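Local coordinates for protein XPF endonuclease (Aeropyrum pernix, PDB 2BGW) that probably cleaves DNA near junctions between double and single strands, as a metal-dependent, structure-specific endonuclease of nucleotide excision repair, at residues A[1-5]-A[139-145]; A[49-55]-A[81-87]; A[163-167]-A[185-189]. All coordinates share one frame; numbering follows the deposited sequence.

Interaction 1 of 3, residues A[1-5]-A[139-145]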
loop_
_atom_site.group_PDB
_atom_site.type_symbol
_atom_site.label_atom_id
_atom_site.label_comp_id
_atom_site.label_asym_id
_atom_site.label_seq_id
_atom_site.Cartn_x
_atom_site.Cartn_y
_atom_site.Cartn_z
ATOM N N MET A 1 17.472 11.338 -1.556
ATOM C CA MET A 1 18.142 11.822 -2.794
ATOM C C MET A 1 17.320 12.720 -3.738
ATOM O O MET A 1 17.887 13.628 -4.341
ATOM C CB MET A 1 18.740 10.648 -3.578
ATOM C CG MET A 1 20.046 11.043 -4.271
ATOM S SD MET A 1 21.282 9.722 -4.373
ATOM C CE MET A 1 22.664 10.557 -5.278
ATOM N N LEU A 2 16.020 12.472 -3.910
ATOM C CA LEU A 2 15.184 13.342 -4.758
ATOM C C LEU A 2 15.251 14.739 -4.177
ATOM O O LEU A 2 15.065 14.878 -2.987
ATOM C CB LEU A 2 13.727 12.885 -4.786
ATOM C CG LEU A 2 13.311 11.557 -5.434
ATOM C CD1 LEU A 2 11.919 11.226 -4.983
ATOM C CD2 LEU A 2 13.304 11.627 -6.935
ATOM N N GLU A 3 15.503 15.765 -4.991
ATOM C CA GLU A 3 15.776 17.117 -4.470
ATOM C C GLU A 3 14.663 18.159 -4.383
ATOM O O GLU A 3 14.447 18.743 -3.325
ATOM C CB GLU A 3 16.912 17.756 -5.248
ATOM C CG GLU A 3 18.256 17.240 -4.834
ATOM C CD GLU A 3 19.212 18.371 -4.470
ATOM O OE1 GLU A 3 18.809 19.313 -3.681
ATOM O OE2 GLU A 3 20.364 18.283 -4.980
ATOM N N ASP A 4 13.991 18.423 -5.494
ATOM C CA ASP A 4 13.164 19.593 -5.609
ATOM C C ASP A 4 11.779 19.406 -5.011
ATOM O O ASP A 4 11.159 18.366 -5.201
ATOM C CB ASP A 4 13.036 19.964 -7.069
ATOM C CG ASP A 4 14.366 20.274 -7.706
ATOM O OD1 ASP A 4 15.404 20.176 -7.009
ATOM O OD2 ASP A 4 14.375 20.647 -8.903
ATOM N N PRO A 5 11.284 20.429 -4.297
ATOM C CA PRO A 5 9.936 20.438 -3.799
ATOM C C PRO A 5 8.932 20.408 -4.942
ATOM O O PRO A 5 9.116 21.088 -5.933
ATOM C CB PRO A 5 9.851 21.796 -3.072
ATOM C CG PRO A 5 10.948 22.609 -3.586
ATOM C CD PRO A 5 12.016 21.653 -3.923
ATOM N N ARG A 139 8.332 15.919 -5.162
ATOM C CA ARG A 139 9.834 15.948 -5.115
ATOM C C ARG A 139 10.422 15.234 -6.322
ATOM O O ARG A 139 10.221 14.038 -6.508
ATOM C CB ARG A 139 10.470 15.307 -3.869
ATOM C CG ARG A 139 10.269 15.982 -2.473
ATOM C CD ARG A 139 11.533 15.822 -1.532
ATOM N NE ARG A 139 11.307 16.293 -0.156
ATOM C CZ ARG A 139 12.082 16.018 0.909
ATOM N NH1 ARG A 139 13.174 15.293 0.778
ATOM N NH2 ARG A 139 11.770 16.471 2.116
ATOM N N GLU A 140 11.142 15.994 -7.145
ATOM C CA GLU A 140 11.717 15.530 -8.397
ATOM C C GLU A 140 13.172 15.825 -8.256
ATOM O O GLU A 140 13.549 16.847 -7.682
ATOM C CB GLU A 140 11.209 16.341 -9.548
ATOM C CG GLU A 140 10.062 17.190 -9.216
ATOM C CD GLU A 140 9.485 17.777 -10.446
ATOM O OE1 GLU A 140 10.049 18.772 -10.965
ATOM O OE2 GLU A 140 8.468 17.211 -10.894
ATOM N N GLY A 141 14.005 14.965 -8.806
ATOM C CA GLY A 141 15.236 14.668 -8.100
ATOM C C GLY A 141 16.420 15.370 -8.612
ATOM O O GLY A 141 16.369 15.931 -9.674
ATOM N N GLY A 142 17.500 15.292 -7.865
ATOM C CA GLY A 142 18.676 16.049 -8.187
ATOM C C GLY A 142 19.722 15.249 -8.897
ATOM O O GLY A 142 19.501 14.832 -10.021
ATOM N N GLN A 143 20.857 15.042 -8.218
ATOM C CA GLN A 143 22.072 14.470 -8.801
ATOM C C GLN A 143 21.796 13.182 -9.536
ATOM O O GLN A 143 21.511 12.160 -8.905
ATOM C CB GLN A 143 23.111 14.163 -7.736
ATOM C CG GLN A 143 23.241 15.189 -6.653
ATOM C CD GLN A 143 24.601 15.138 -5.964
ATOM O OE1 GLN A 143 25.468 14.339 -6.309
ATOM N NE2 GLN A 143 24.794 16.003 -4.985
ATOM N N ARG A 144 21.873 13.257 -10.871
ATOM C CA ARG A 144 21.737 12.109 -11.776
ATOM C C ARG A 144 20.346 11.470 -11.763
ATOM O O ARG A 144 20.206 10.287 -12.072
ATOM C CB ARG A 144 22.820 11.063 -11.504
ATOM C CG ARG A 144 24.247 11.521 -11.817
ATOM C CD ARG A 144 25.211 10.317 -11.731
ATOM N NE ARG A 144 26.627 10.700 -11.761
ATOM C CZ ARG A 144 27.445 10.508 -12.805
ATOM N NH1 ARG A 144 27.000 9.926 -13.927
ATOM N NH2 ARG A 144 28.722 10.894 -12.727
ATOM N N ILE A 145 19.331 12.263 -11.428
ATOM C CA ILE A 145 17.957 11.778 -11.320
ATOM C C ILE A 145 17.112 12.489 -12.361
ATOM O O ILE A 145 16.977 13.716 -12.340
ATOM C CB ILE A 145 17.365 11.988 -9.883
ATOM C CG1 ILE A 145 18.118 11.131 -8.868
ATOM C CG2 ILE A 145 15.856 11.717 -9.839
ATOM C CD1 ILE A 145 17.750 11.423 -7.452
HETATM O O HOH W 1 12.264 20.353 -10.116
#

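Interaction 2 of 3, residues A[49-55]-A[81-87]. With MG (magnesium ion), chain E; SO4 (sulfate ion), chain G.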
loop_
_atom_site.group_PDB
_atom_site.type_symbol
_atom_site.label_atom_id
_atom_site.label_comp_id
_atom_site.label_asym_id
_atom_site.label_seq_id
_atom_site.Cartn_x
_atom_site.Cartn_y
_atom_site.Cartn_z
ATOM N N ILE A 49 1.414 5.521 -4.411
ATOM C CA ILE A 49 1.315 5.304 -2.985
ATOM C C ILE A 49 -0.132 5.325 -2.501
ATOM O O ILE A 49 -0.798 6.353 -2.555
ATOM C CB ILE A 49 2.134 6.338 -2.217
ATOM C CG1 ILE A 49 3.605 6.241 -2.653
ATOM C CG2 ILE A 49 1.961 6.104 -0.744
ATOM C CD1 ILE A 49 4.594 7.108 -1.918
ATOM N N ILE A 50 -0.621 4.184 -2.032
ATOM C CA ILE A 50 -1.948 4.138 -1.444
ATOM C C ILE A 50 -1.783 3.974 0.069
ATOM O O ILE A 50 -0.823 3.343 0.536
ATOM C CB ILE A 50 -2.829 3.008 -2.067
ATOM C CG1 ILE A 50 -4.286 3.158 -1.673
ATOM C CG2 ILE A 50 -2.366 1.643 -1.636
ATOM C CD1 ILE A 50 -5.006 4.149 -2.471
ATOM N N VAL A 51 -2.719 4.558 0.817
ATOM C CA VAL A 51 -2.724 4.539 2.272
ATOM C C VAL A 51 -4.055 3.982 2.748
ATOM O O VAL A 51 -5.131 4.397 2.275
ATOM C CB VAL A 51 -2.538 5.973 2.852
ATOM C CG1 VAL A 51 -2.899 6.045 4.339
ATOM C CG2 VAL A 51 -1.132 6.454 2.637
ATOM N N GLU A 52 -3.971 3.051 3.690
ATOM C CA GLU A 52 -5.129 2.409 4.286
ATOM C C GLU A 52 -5.025 2.768 5.742
ATOM O O GLU A 52 -4.015 2.502 6.364
ATOM C CB GLU A 52 -5.037 0.881 4.046
ATOM C CG GLU A 52 -6.073 -0.031 4.699
ATOM C CD GLU A 52 -7.501 0.519 4.657
ATOM O OE1 GLU A 52 -7.946 1.049 3.607
ATOM O OE2 GLU A 52 -8.196 0.401 5.694
ATOM N N ARG A 53 -6.036 3.434 6.277
ATOM C CA ARG A 53 -6.001 3.910 7.666
ATOM C C ARG A 53 -6.813 2.983 8.523
ATOM O O ARG A 53 -7.941 2.664 8.182
ATOM C CB ARG A 53 -6.584 5.308 7.799
ATOM C CG ARG A 53 -6.600 5.814 9.210
ATOM C CD ARG A 53 -7.562 6.974 9.349
ATOM N NE ARG A 53 -7.786 7.372 10.738
ATOM C CZ ARG A 53 -8.968 7.323 11.356
ATOM N NH1 ARG A 53 -10.043 6.899 10.712
ATOM N NH2 ARG A 53 -9.083 7.716 12.618
ATOM N N LYS A 54 -6.238 2.570 9.647
ATOM C CA LYS A 54 -6.901 1.653 10.566
ATOM C C LYS A 54 -6.568 1.990 12.008
ATOM O O LYS A 54 -5.395 2.178 12.348
ATOM C CB LYS A 54 -6.443 0.240 10.248
ATOM C CG LYS A 54 -7.564 -0.657 9.924
ATOM C CD LYS A 54 -7.280 -1.442 8.700
ATOM C CE LYS A 54 -8.589 -1.724 8.022
ATOM N NZ LYS A 54 -8.389 -2.891 7.176
ATOM N N THR A 55 -7.601 2.092 12.841
ATOM C CA THR A 55 -7.423 2.215 14.300
ATOM C C THR A 55 -6.821 0.910 14.813
ATOM O O THR A 55 -7.093 -0.176 14.255
ATOM C CB THR A 55 -8.752 2.367 15.024
ATOM O OG1 THR A 55 -9.628 1.341 14.568
ATOM C CG2 THR A 55 -9.393 3.735 14.796
ATOM N N THR A 81 3.408 0.870 -3.723
ATOM C CA THR A 81 3.800 1.170 -2.370
ATOM C C THR A 81 2.532 1.258 -1.549
ATOM O O THR A 81 1.650 2.069 -1.821
ATOM C CB THR A 81 4.597 2.499 -2.321
ATOM O OG1 THR A 81 5.850 2.324 -2.987
ATOM C CG2 THR A 81 4.897 2.922 -0.915
ATOM N N VAL A 82 2.437 0.416 -0.536
ATOM C CA VAL A 82 1.244 0.370 0.304
ATOM C C VAL A 82 1.605 0.713 1.734
ATOM O O VAL A 82 2.432 0.056 2.334
ATOM C CB VAL A 82 0.587 -1.056 0.289
ATOM C CG1 VAL A 82 -0.700 -1.044 1.045
ATOM C CG2 VAL A 82 0.317 -1.516 -1.117
ATOM N N PHE A 83 0.972 1.730 2.287
ATOM C CA PHE A 83 1.162 2.046 3.696
ATOM C C PHE A 83 -0.093 1.706 4.385
ATOM O O PHE A 83 -1.157 2.180 3.973
ATOM C CB PHE A 83 1.455 3.530 3.930
ATOM C CG PHE A 83 2.851 3.930 3.556
ATOM C CD1 PHE A 83 3.095 4.628 2.397
ATOM C CD2 PHE A 83 3.934 3.577 4.371
ATOM C CE1 PHE A 83 4.388 4.986 2.066
ATOM C CE2 PHE A 83 5.244 3.923 4.032
ATOM C CZ PHE A 83 5.465 4.624 2.879
ATOM N N ILE A 84 0.008 0.866 5.416
ATOM C CA ILE A 84 -1.091 0.751 6.384
ATOM C C ILE A 84 -0.698 1.515 7.608
ATOM O O ILE A 84 0.373 1.291 8.169
ATOM C CB ILE A 84 -1.393 -0.672 6.783
ATOM C CG1 ILE A 84 -2.038 -1.408 5.605
ATOM C CG2 ILE A 84 -2.319 -0.651 7.977
ATOM C CD1 ILE A 84 -1.892 -2.888 5.642
ATOM N N ILE A 85 -1.544 2.453 7.992
ATOM C CA ILE A 85 -1.252 3.279 9.135
ATOM C C ILE A 85 -2.101 2.808 10.268
ATOM O O ILE A 85 -3.329 2.852 10.186
ATOM C CB ILE A 85 -1.553 4.776 8.881
ATOM C CG1 ILE A 85 -0.485 5.385 7.959
ATOM C CG2 ILE A 85 -1.658 5.529 10.213
ATOM C CD1 ILE A 85 -0.888 6.705 7.380
ATOM N N VAL A 86 -1.449 2.356 11.330
ATOM C CA VAL A 86 -2.190 1.894 12.492
ATOM C C VAL A 86 -2.251 2.975 13.570
ATOM O O VAL A 86 -1.231 3.420 14.123
ATOM C CB VAL A 86 -1.648 0.582 13.017
ATOM C CG1 VAL A 86 -2.498 0.112 14.163
ATOM C CG2 VAL A 86 -1.624 -0.475 11.897
ATOM N N GLU A 87 -3.475 3.406 13.827
ATOM C CA GLU A 87 -3.741 4.527 14.702
ATOM C C GLU A 87 -4.144 4.064 16.112
ATOM O O GLU A 87 -5.219 3.446 16.296
ATOM C CB GLU A 87 -4.856 5.357 14.076
ATOM C CG GLU A 87 -5.336 6.555 14.857
ATOM C CD GLU A 87 -6.198 7.440 13.986
ATOM O OE1 GLU A 87 -5.650 7.985 12.992
ATOM O OE2 GLU A 87 -7.419 7.577 14.275
HETATM MG MG MG E . -9.710 1.973 6.345
HETATM S S SO4 G . -13.082 6.893 12.549
HETATM O O1 SO4 G . -12.739 7.400 11.222
HETATM O O2 SO4 G . -12.688 5.478 12.600
HETATM O O3 SO4 G . -12.352 7.639 13.589
HETATM O O4 SO4 G . -14.524 7.113 12.721
#

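Interaction 3 of 3, residues A[163-167]-A[185-189]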
loop_
_atom_site.group_PDB
_atom_site.type_symbol
_atom_site.label_atom_id
_atom_site.label_comp_id
_atom_site.label_asym_id
_atom_site.label_seq_id
_atom_site.Cartn_x
_atom_site.Cartn_y
_atom_site.Cartn_z
ATOM N N ILE A 163 -9.321 -1.095 -13.496
ATOM C CA ILE A 163 -10.030 -1.833 -14.523
ATOM C C ILE A 163 -9.026 -2.556 -15.417
ATOM O O ILE A 163 -9.100 -3.771 -15.554
ATOM C CB ILE A 163 -11.062 -0.932 -15.217
ATOM C CG1 ILE A 163 -12.140 -0.632 -14.180
ATOM C CG2 ILE A 163 -11.661 -1.609 -16.438
ATOM C CD1 ILE A 163 -13.003 0.511 -14.443
ATOM N N LEU A 164 -8.033 -1.852 -15.944
ATOM C CA LEU A 164 -6.988 -2.545 -16.692
ATOM C C LEU A 164 -6.333 -3.686 -15.888
ATOM O O LEU A 164 -6.074 -4.742 -16.482
ATOM C CB LEU A 164 -5.936 -1.573 -17.243
ATOM C CG LEU A 164 -6.428 -0.535 -18.266
ATOM C CD1 LEU A 164 -5.414 0.564 -18.444
ATOM C CD2 LEU A 164 -6.723 -1.157 -19.610
ATOM N N GLN A 165 -6.086 -3.504 -14.570
ATOM C CA GLN A 165 -5.381 -4.537 -13.735
ATOM C C GLN A 165 -6.160 -5.864 -13.600
ATOM O O GLN A 165 -5.573 -6.950 -13.442
ATOM C CB GLN A 165 -5.050 -4.010 -12.331
ATOM C CG GLN A 165 -3.587 -3.547 -12.058
ATOM C CD GLN A 165 -3.532 -2.069 -11.540
ATOM O OE1 GLN A 165 -3.793 -1.795 -10.365
ATOM N NE2 GLN A 165 -3.229 -1.124 -12.443
ATOM N N SER A 166 -7.481 -5.759 -13.685
ATOM C CA SER A 166 -8.346 -6.911 -13.578
ATOM C C SER A 166 -8.186 -7.910 -14.732
ATOM O O SER A 166 -8.668 -9.023 -14.651
ATOM C CB SER A 166 -9.805 -6.471 -13.417
ATOM O OG SER A 166 -10.305 -5.882 -14.611
ATOM N N PHE A 167 -7.507 -7.519 -15.801
ATOM C CA PHE A 167 -7.232 -8.435 -16.900
ATOM C C PHE A 167 -6.079 -9.360 -16.556
ATOM O O PHE A 167 -5.164 -8.990 -15.789
ATOM C CB PHE A 167 -6.885 -7.666 -18.169
ATOM C CG PHE A 167 -8.090 -7.151 -18.934
ATOM C CD1 PHE A 167 -8.828 -6.049 -18.468
ATOM C CD2 PHE A 167 -8.471 -7.743 -20.137
ATOM C CE1 PHE A 167 -9.933 -5.562 -19.172
ATOM C CE2 PHE A 167 -9.575 -7.260 -20.863
ATOM C CZ PHE A 167 -10.300 -6.171 -20.377
ATOM N N LEU A 185 -9.368 4.190 -22.098
ATOM C CA LEU A 185 -9.696 2.765 -21.955
ATOM C C LEU A 185 -10.372 2.275 -23.218
ATOM O O LEU A 185 -10.081 1.191 -23.749
ATOM C CB LEU A 185 -10.616 2.500 -20.759
ATOM C CG LEU A 185 -10.017 2.583 -19.361
ATOM C CD1 LEU A 185 -10.720 1.611 -18.447
ATOM C CD2 LEU A 185 -8.510 2.326 -19.383
ATOM N N GLU A 186 -11.273 3.108 -23.706
ATOM C CA GLU A 186 -12.142 2.717 -24.790
ATOM C C GLU A 186 -11.416 2.604 -26.128
ATOM O O GLU A 186 -11.691 1.678 -26.899
ATOM C CB GLU A 186 -13.291 3.676 -24.873
ATOM C CG GLU A 186 -14.315 3.251 -25.813
ATOM C CD GLU A 186 -14.762 4.428 -26.579
ATOM O OE1 GLU A 186 -13.863 5.184 -27.016
ATOM O OE2 GLU A 186 -15.993 4.619 -26.704
ATOM N N ARG A 187 -10.485 3.518 -26.391
ATOM C CA ARG A 187 -9.552 3.321 -27.489
ATOM C C ARG A 187 -8.799 1.991 -27.312
ATOM O O ARG A 187 -8.629 1.246 -28.278
ATOM C CB ARG A 187 -8.592 4.516 -27.645
ATOM N N PHE A 188 -8.396 1.671 -26.085
ATOM C CA PHE A 188 -7.647 0.434 -25.833
ATOM C C PHE A 188 -8.493 -0.807 -26.045
ATOM O O PHE A 188 -8.015 -1.802 -26.602
ATOM C CB PHE A 188 -7.064 0.376 -24.412
ATOM C CG PHE A 188 -6.527 -0.988 -24.047
ATOM C CD1 PHE A 188 -5.350 -1.468 -24.632
ATOM C CD2 PHE A 188 -7.215 -1.803 -23.158
ATOM C CE1 PHE A 188 -4.859 -2.718 -24.337
ATOM C CE2 PHE A 188 -6.726 -3.064 -22.851
ATOM C CZ PHE A 188 -5.541 -3.524 -23.453
ATOM N N PHE A 189 -9.742 -0.737 -25.576
ATOM C CA PHE A 189 -10.691 -1.856 -25.632
ATOM C C PHE A 189 -11.160 -2.151 -27.047
ATOM O O PHE A 189 -12.070 -2.940 -27.257
ATOM C CB PHE A 189 -11.907 -1.536 -24.777
ATOM C CG PHE A 189 -11.649 -1.605 -23.313
ATOM C CD1 PHE A 189 -10.651 -2.419 -22.806
ATOM C CD2 PHE A 189 -12.430 -0.886 -22.431
ATOM C CE1 PHE A 189 -10.424 -2.505 -21.467
ATOM C CE2 PHE A 189 -12.211 -0.979 -21.069
ATOM C CZ PHE A 189 -11.196 -1.792 -20.594
#

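Interaction 1 of 3, residues A[1-5]-A[139-145]
Asp4 and Glu140 pair as a single antiparallel, hydrogen-bonded beta bridge. It ties the N-terminal arm to the loop after helix 123-137. The backbone bond that holds it runs from Asp4 N to Glu140 O at 2.7 Å. Its N-H...O angle is 159°. The return bond from Glu140 N to Asp4 O is doubtful, because the place of that oxygen is less sure.

Beyond the bridge, the two segments meet mainly through carbon atoms and backbone. Gly141 has no side chain, and Leu2 CA comes within 3.6 Å of Gly141 CA. Glu3 lays its CB and CG alongside the backbone of Gly142. One methyl of Leu2, CD1, rests near the carbonyl oxygen of Arg139. Further on, Gly142 to Ile145 form a type II beta turn, closed by Ile145 N on Gly142 O. The turn brings Ile145 back to the arm.

The apolar contacts gather at Ile145. Its CG2 stands anti to the backbone N and meets the other methyl of Leu2, CD2, at 3.9 Å, the two side chains crossing at about a right angle. The longer branch of Ile145 ends in CD1, which reaches the CG of Met1. Half of the touching residues are exposed, so this is a surface contact. Arg139 also packs on Asp112 of the second subunit.

The charged ends of Asp4 and Glu140 do not touch. A water between the two carboxylates is likely to ease their repulsion. It donates to both, at 2.5 Å from Asp4 OD2 and 2.9 Å from Glu140 OE1.

Interaction 2 of 3, residues A[49-55]-A[81-87]
Ile49 and Thr81 begin seven parallel bridges that end at Thr55 and Glu87, between neighbouring strands of the PDDEXK-type nuclease sheet. Helices 56-65 and 67-78 make the crossover. Six backbone hydrogen bonds zip the strands, such as Phe83 N to Ile50 O at 3.0 Å.

The first half is tight and apolar. Ile49 CG2 meets the edge of the Phe83 ring, 3.7 Å from CD1. Val51 CG1 touches Ile85 CD1 on the same face. Helix 123-137 packs on Ile49, Phe83 and Ile85; Leu111 of the second subunit packs on the first two.

The far end is polar and more open. With CG anti to the backbone N (chi1 178°), the extended Arg53 chain reaches Glu87. Arg53 NE bonds Glu87 OE1 at 3.2 Å, from above the carboxylate plane. Arg53 NH2 and Glu87 OE2 complete the salt bridge, modelled too close for a trusted length. Arg53 NH1 donates to sulfate O1 at 2.8 Å.

On the other face, Glu52 OE2 binds magnesium at 2.3 Å, with Asp42 and beside Arg53 O. Lys54 NZ bonds Gln71. Glu52, Arg53 and Lys54 open the ERKX3D signature of XPF nucleases. The sulfate, probably from the crystallisation liquor, is consistent with Arg53 meeting a DNA phosphate near the active site.

Interaction 3 of 3, residues A[163-167]-A[185-189]
Leu164 pushes its forked end between Leu185 and Phe188, inside the helix-hairpin-helix domain. Its two methyls divide the work. Leu164 CD1 lies 3.7 Å from Leu185 CD2. Leu164 CD2 sits 3.6 Å from Phe188 CD2, meeting that ring obliquely. The hollow is formed by the short helix 185-188, and Ala175 and Ile178 of helix 172-182 also border Leu164.

A second bump is a methyl of Ile163. Ile163 CG2 fits between Leu185 CD1, at 3.9 Å, and the edge of the Phe189 ring near CZ. Leu185 thus spreads its own fork over both neighbours, CD1 to Ile163 and CD2 to Leu164.

The two phenylalanines send their rings different ways. Phe188 CG is anti to its backbone N (chi1 169°), whereas Phe189 CG lies beside its own (chi1 -73°). Phe188 goes to Leu164, and Phe189 to Ile163 and Phe167. Phe167 CZ approaches Phe189 CE1 at 3.8 Å. The planes are 27° apart and displaced, with centroids 5.9 Å apart, so the rings barely overlap. Helix 204-215 covers both rings through Leu214.

With an alanine in place of Leu164, a gap would probably open between Leu185 and Phe188, and Phe188 would lose one of the groups packed against its ring.

Ser166 OG donates to Ile163 O at 2.6 Å, on a lone pair in the carbonyl plane. Ile163 O also accepts from Ser166 N.

Helix-hairpin-helix domains bind DNA, and the nearest atom of this contact is about 3 Å from the bound DNA. Phe189 also stacks on Phe189 of the second subunit, while Phe167 packs on Ile163 of that subunit. The contact between the two segments is wholly apolar. Its cohesion therefore rests on shape and burial, and the same greasy surface serves the dimer.

In the fold
The three contacts hold different elements. Interaction 2 is buried near the centre of the chain and joins two strands of the nuclease sheet. It combines backbone bonds, an apolar face and a metal-binding, charged end. Interaction 3 is also buried, but lies in the helix-hairpin-helix domain and depends on side-chain fit alone. Interaction 1 is a surface contact, with one bridge, a few carbon contacts and a water. Along the chain it closes a loop that encloses interaction 2, whereas interaction 3 follows later. Helix 123-137 relates the first two: it packs on interaction 2 and leads into segment 139-145. The second subunit reaches all three contacts, though interaction 1 only at Arg139.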